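Local coordinates for agmatine ureohydrolase (Thermoplasma volcanium GSS1, PDB 3PZL), which probably hydrolyses agmatine to putrescine and urea at a two-manganese centre, as a member of the arginase family, at residues P135-L140 and S221-I226. Numbering follows the deposited sequence.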
ATOM      1  N   PRO B 135     -15.941  23.582  33.908  1.00 66.74           N
ATOM      2  CA  PRO B 135     -16.099  24.643  34.919  1.00 67.84           C
ATOM      3  C   PRO B 135     -15.508  26.000  34.471  1.00 68.62           C
ATOM      4  O   PRO B 135     -14.775  26.068  33.479  1.00 68.25           O
ATOM      5  CB  PRO B 135     -15.329  24.084  36.122  1.00 67.88           C
ATOM      6  CG  PRO B 135     -15.302  22.607  35.930  1.00 66.50           C
ATOM      7  CD  PRO B 135     -15.257  22.391  34.449  1.00 65.94           C
ATOM      8  N   LYS B 136     -15.827  27.073  35.194  1.00 70.22           N
ATOM      9  CA  LYS B 136     -15.378  28.429  34.822  1.00 71.09           C
ATOM     10  C   LYS B 136     -13.860  28.683  34.897  1.00 70.19           C
ATOM     11  O   LYS B 136     -13.337  29.580  34.231  1.00 69.88           O
ATOM     12  CB  LYS B 136     -16.098  29.473  35.674  1.00 72.73           C
ATOM     13  CG  LYS B 136     -17.471  29.897  35.158  1.00 79.34           C
ATOM     14  CD  LYS B 136     -18.116  30.949  36.097  1.00 83.46           C
ATOM     15  CE  LYS B 136     -19.387  31.521  35.488  1.00 84.97           C
ATOM     16  NZ  LYS B 136     -19.103  32.121  34.139  1.00 81.38           N
ATOM     17  N   ASP B 137     -13.158  27.911  35.715  1.00 69.61           N
ATOM     18  CA  ASP B 137     -11.725  28.137  35.912  1.00 69.27           C
ATOM     19  C   ASP B 137     -10.860  27.456  34.856  1.00 68.03           C
ATOM     20  O   ASP B 137      -9.726  27.879  34.630  1.00 67.83           O
ATOM     21  CB  ASP B 137     -11.283  27.713  37.323  1.00 69.62           C
ATOM     22  CG  ASP B 137     -11.680  26.277  37.663  1.00 70.63           C
ATOM     23  OD1 ASP B 137     -12.846  25.896  37.410  1.00 72.90           O
ATOM     24  OD2 ASP B 137     -10.834  25.528  38.199  1.00 70.20           O
ATOM     25  N   VAL B 138     -11.403  26.409  34.229  1.00 66.90           N
ATOM     26  CA  VAL B 138     -10.689  25.599  33.251  1.00 65.00           C
ATOM     27  C   VAL B 138     -10.498  26.391  31.953  1.00 64.27           C
ATOM     28  O   VAL B 138     -11.439  26.959  31.440  1.00 64.55           O
ATOM     29  CB  VAL B 138     -11.456  24.256  32.961  1.00 64.83           C
ATOM     30  CG1 VAL B 138     -10.741  23.429  31.903  1.00 63.95           C
ATOM     31  CG2 VAL B 138     -11.615  23.429  34.218  1.00 64.26           C
ATOM     32  N   ASP B 139      -9.275  26.422  31.432  1.00 63.12           N
ATOM     33  CA  ASP B 139      -9.008  26.979  30.104  1.00 62.41           C
ATOM     34  C   ASP B 139      -8.719  25.849  29.113  1.00 60.96           C
ATOM     35  O   ASP B 139      -8.362  24.735  29.511  1.00 60.35           O
ATOM     36  CB  ASP B 139      -7.814  27.927  30.148  1.00 62.83           C
ATOM     37  CG  ASP B 139      -8.132  29.253  30.855  1.00 66.67           C
ATOM     38  OD1 ASP B 139      -7.212  30.102  30.982  1.00 69.00           O
ATOM     39  OD2 ASP B 139      -9.298  29.481  31.268  1.00 70.32           O
ATOM     40  N   LEU B 140      -8.877  26.147  27.824  1.00 59.99           N
ATOM     41  CA  LEU B 140      -8.749  25.164  26.766  1.00 58.12           C
ATOM     42  C   LEU B 140      -7.462  25.387  25.986  1.00 56.97           C
ATOM     43  O   LEU B 140      -7.212  26.494  25.513  1.00 56.54           O
ATOM     44  CB  LEU B 140      -9.952  25.251  25.828  1.00 58.40           C
ATOM     45  CG  LEU B 140     -10.010  24.303  24.609  1.00 57.52           C
ATOM     46  CD1 LEU B 140     -10.198  22.867  25.009  1.00 55.84           C
ATOM     47  CD2 LEU B 140     -11.110  24.714  23.667  1.00 56.53           C
ATOM     48  N   SER B 221      -3.716  30.230  33.554  1.00 66.66           N
ATOM     49  CA  SER B 221      -4.789  29.282  33.852  1.00 66.02           C
ATOM     50  C   SER B 221      -4.541  28.462  35.106  1.00 65.28           C
ATOM     51  O   SER B 221      -3.424  28.037  35.384  1.00 65.03           O
ATOM     52  CB  SER B 221      -4.902  28.319  32.687  1.00 65.84           C
ATOM     53  OG  SER B 221      -4.753  28.999  31.441  1.00 67.65           O
ATOM     54  N   ARG B 222      -5.596  28.205  35.853  1.00 64.60           N
ATOM     55  CA  ARG B 222      -5.462  27.386  37.042  1.00 63.87           C
ATOM     56  C   ARG B 222      -5.618  25.926  36.676  1.00 63.28           C
ATOM     57  O   ARG B 222      -4.916  25.069  37.182  1.00 63.56           O
ATOM     58  CB  ARG B 222      -6.497  27.789  38.086  1.00 64.32           C
ATOM     59  CG  ARG B 222      -6.406  29.252  38.484  1.00 63.97           C
ATOM     60  CD  ARG B 222      -7.437  29.592  39.510  1.00 63.09           C
ATOM     61  NE  ARG B 222      -7.399  31.009  39.849  1.00 62.92           N
ATOM     62  CZ  ARG B 222      -7.537  31.479  41.083  1.00 61.88           C
ATOM     63  NH1 ARG B 222      -7.686  30.641  42.102  1.00 59.65           N
ATOM     64  NH2 ARG B 222      -7.474  32.781  41.301  1.00 62.94           N
ATOM     65  N   ARG B 223      -6.561  25.642  35.797  1.00 63.00           N
ATOM     66  CA  ARG B 223      -6.731  24.302  35.266  1.00 62.25           C
ATOM     67  C   ARG B 223      -6.829  24.332  33.734  1.00 61.22           C
ATOM     68  O   ARG B 223      -7.123  25.386  33.139  1.00 61.63           O
ATOM     69  CB  ARG B 223      -7.959  23.644  35.904  1.00 62.94           C
ATOM     70  CG  ARG B 223      -7.718  23.231  37.355  1.00 63.30           C
ATOM     71  CD  ARG B 223      -9.001  23.283  38.114  1.00 65.24           C
ATOM     72  NE  ARG B 223      -9.765  22.041  38.074  1.00 65.38           N
ATOM     73  CZ  ARG B 223     -11.096  21.987  38.138  1.00 66.22           C
ATOM     74  NH1 ARG B 223     -11.807  23.112  38.212  1.00 65.37           N
ATOM     75  NH2 ARG B 223     -11.725  20.806  38.106  1.00 66.12           N
ATOM     76  N   VAL B 224      -6.562  23.200  33.086  1.00 59.22           N
ATOM     77  CA  VAL B 224      -6.797  23.130  31.647  1.00 57.31           C
ATOM     78  C   VAL B 224      -7.465  21.854  31.151  1.00 56.70           C
ATOM     79  O   VAL B 224      -7.577  20.839  31.861  1.00 55.96           O
ATOM     80  CB  VAL B 224      -5.540  23.405  30.837  1.00 56.72           C
ATOM     81  CG1 VAL B 224      -5.012  24.797  31.140  1.00 57.52           C
ATOM     82  CG2 VAL B 224      -4.467  22.340  31.085  1.00 55.11           C
ATOM     83  N   TYR B 225      -7.950  21.946  29.920  1.00 56.15           N
ATOM     84  CA  TYR B 225      -8.341  20.789  29.149  1.00 54.72           C
ATOM     85  C   TYR B 225      -7.461  20.855  27.905  1.00 53.65           C
ATOM     86  O   TYR B 225      -7.302  21.935  27.305  1.00 53.43           O
ATOM     87  CB  TYR B 225      -9.844  20.827  28.809  1.00 55.23           C
ATOM     88  CG  TYR B 225     -10.291  19.644  27.978  1.00 54.71           C
ATOM     89  CD1 TYR B 225     -10.129  19.649  26.596  1.00 54.14           C
ATOM     90  CD2 TYR B 225     -10.866  18.517  28.577  1.00 54.84           C
ATOM     91  CE1 TYR B 225     -10.519  18.560  25.824  1.00 57.93           C
ATOM     92  CE2 TYR B 225     -11.266  17.414  27.811  1.00 54.72           C
ATOM     93  CZ  TYR B 225     -11.093  17.443  26.434  1.00 56.18           C
ATOM     94  OH  TYR B 225     -11.456  16.388  25.625  1.00 55.75           O
ATOM     95  N   ILE B 226      -6.877  19.714  27.534  1.00 52.31           N
ATOM     96  CA  ILE B 226      -5.958  19.665  26.400  1.00 50.91           C
ATOM     97  C   ILE B 226      -6.558  18.883  25.259  1.00 50.89           C
ATOM     98  O   ILE B 226      -6.864  17.704  25.391  1.00 51.02           O
ATOM     99  CB  ILE B 226      -4.605  19.036  26.752  1.00 50.08           C
ATOM    100  CG1 ILE B 226      -4.070  19.611  28.060  1.00 48.75           C
ATOM    101  CG2 ILE B 226      -3.627  19.264  25.603  1.00 47.86           C
ATOM    102  CD1 ILE B 226      -2.763  19.041  28.500  1.00 46.71           C
TER
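Asp139 and Tyr225 join strand 138-143 to strand 223-229 in parallel: Tyr225 N donates to Asp139 O at 2.8 Å, and Asp139 N donates to Arg223 O at 2.9 Å. Asp139 therefore spends both its backbone N and O on the one neighbour, the alternation expected of a parallel sheet. The close packing lies further along the strands, among Val138, Leu140 and Tyr225. Leu140 and Tyr225 run side by side, with Leu140 CD1 3.6 Å from Tyr225 CD1, while CG1 of Val138, anti to the backbone N (chi1 178°), reaches Tyr225 CB at 4.1 Å. Tyr225 OH is held beyond this pair by Asp269. On the face of Asp139 and Val224 the link is polar: Ser221, just past the end of helix 202-220, gives its OG hydrogen to Asp139 OD1 at 2.7 Å, on the anti side and 31° out of the carboxylate plane. An alanine in place of Asp139 would probably leave the Ser221 hydroxyl with the weak bond to Val217 O as its alternative. At the partly exposed start of the strands the fit is looser. There the chain of Arg223 bends at chi3 (89°), which turns NE. Its NH1 pairs with the carboxylate of Asp137 in a salt bridge whose exact length is doubtful, and Val138 CG2 lies over one guanidinium face of Arg223, toward the rim, 4.0 Å above its plane. These are adjacent interior strands in the eight-stranded parallel sheet of the arginase fold, and further along they lead to manganese ligands, including Asp144 and Asp229. The chemistry thus implies directional backbone bonding and apolar packing toward the metal-bearing end, with the Asp137-Arg223 ion pair where the strands begin.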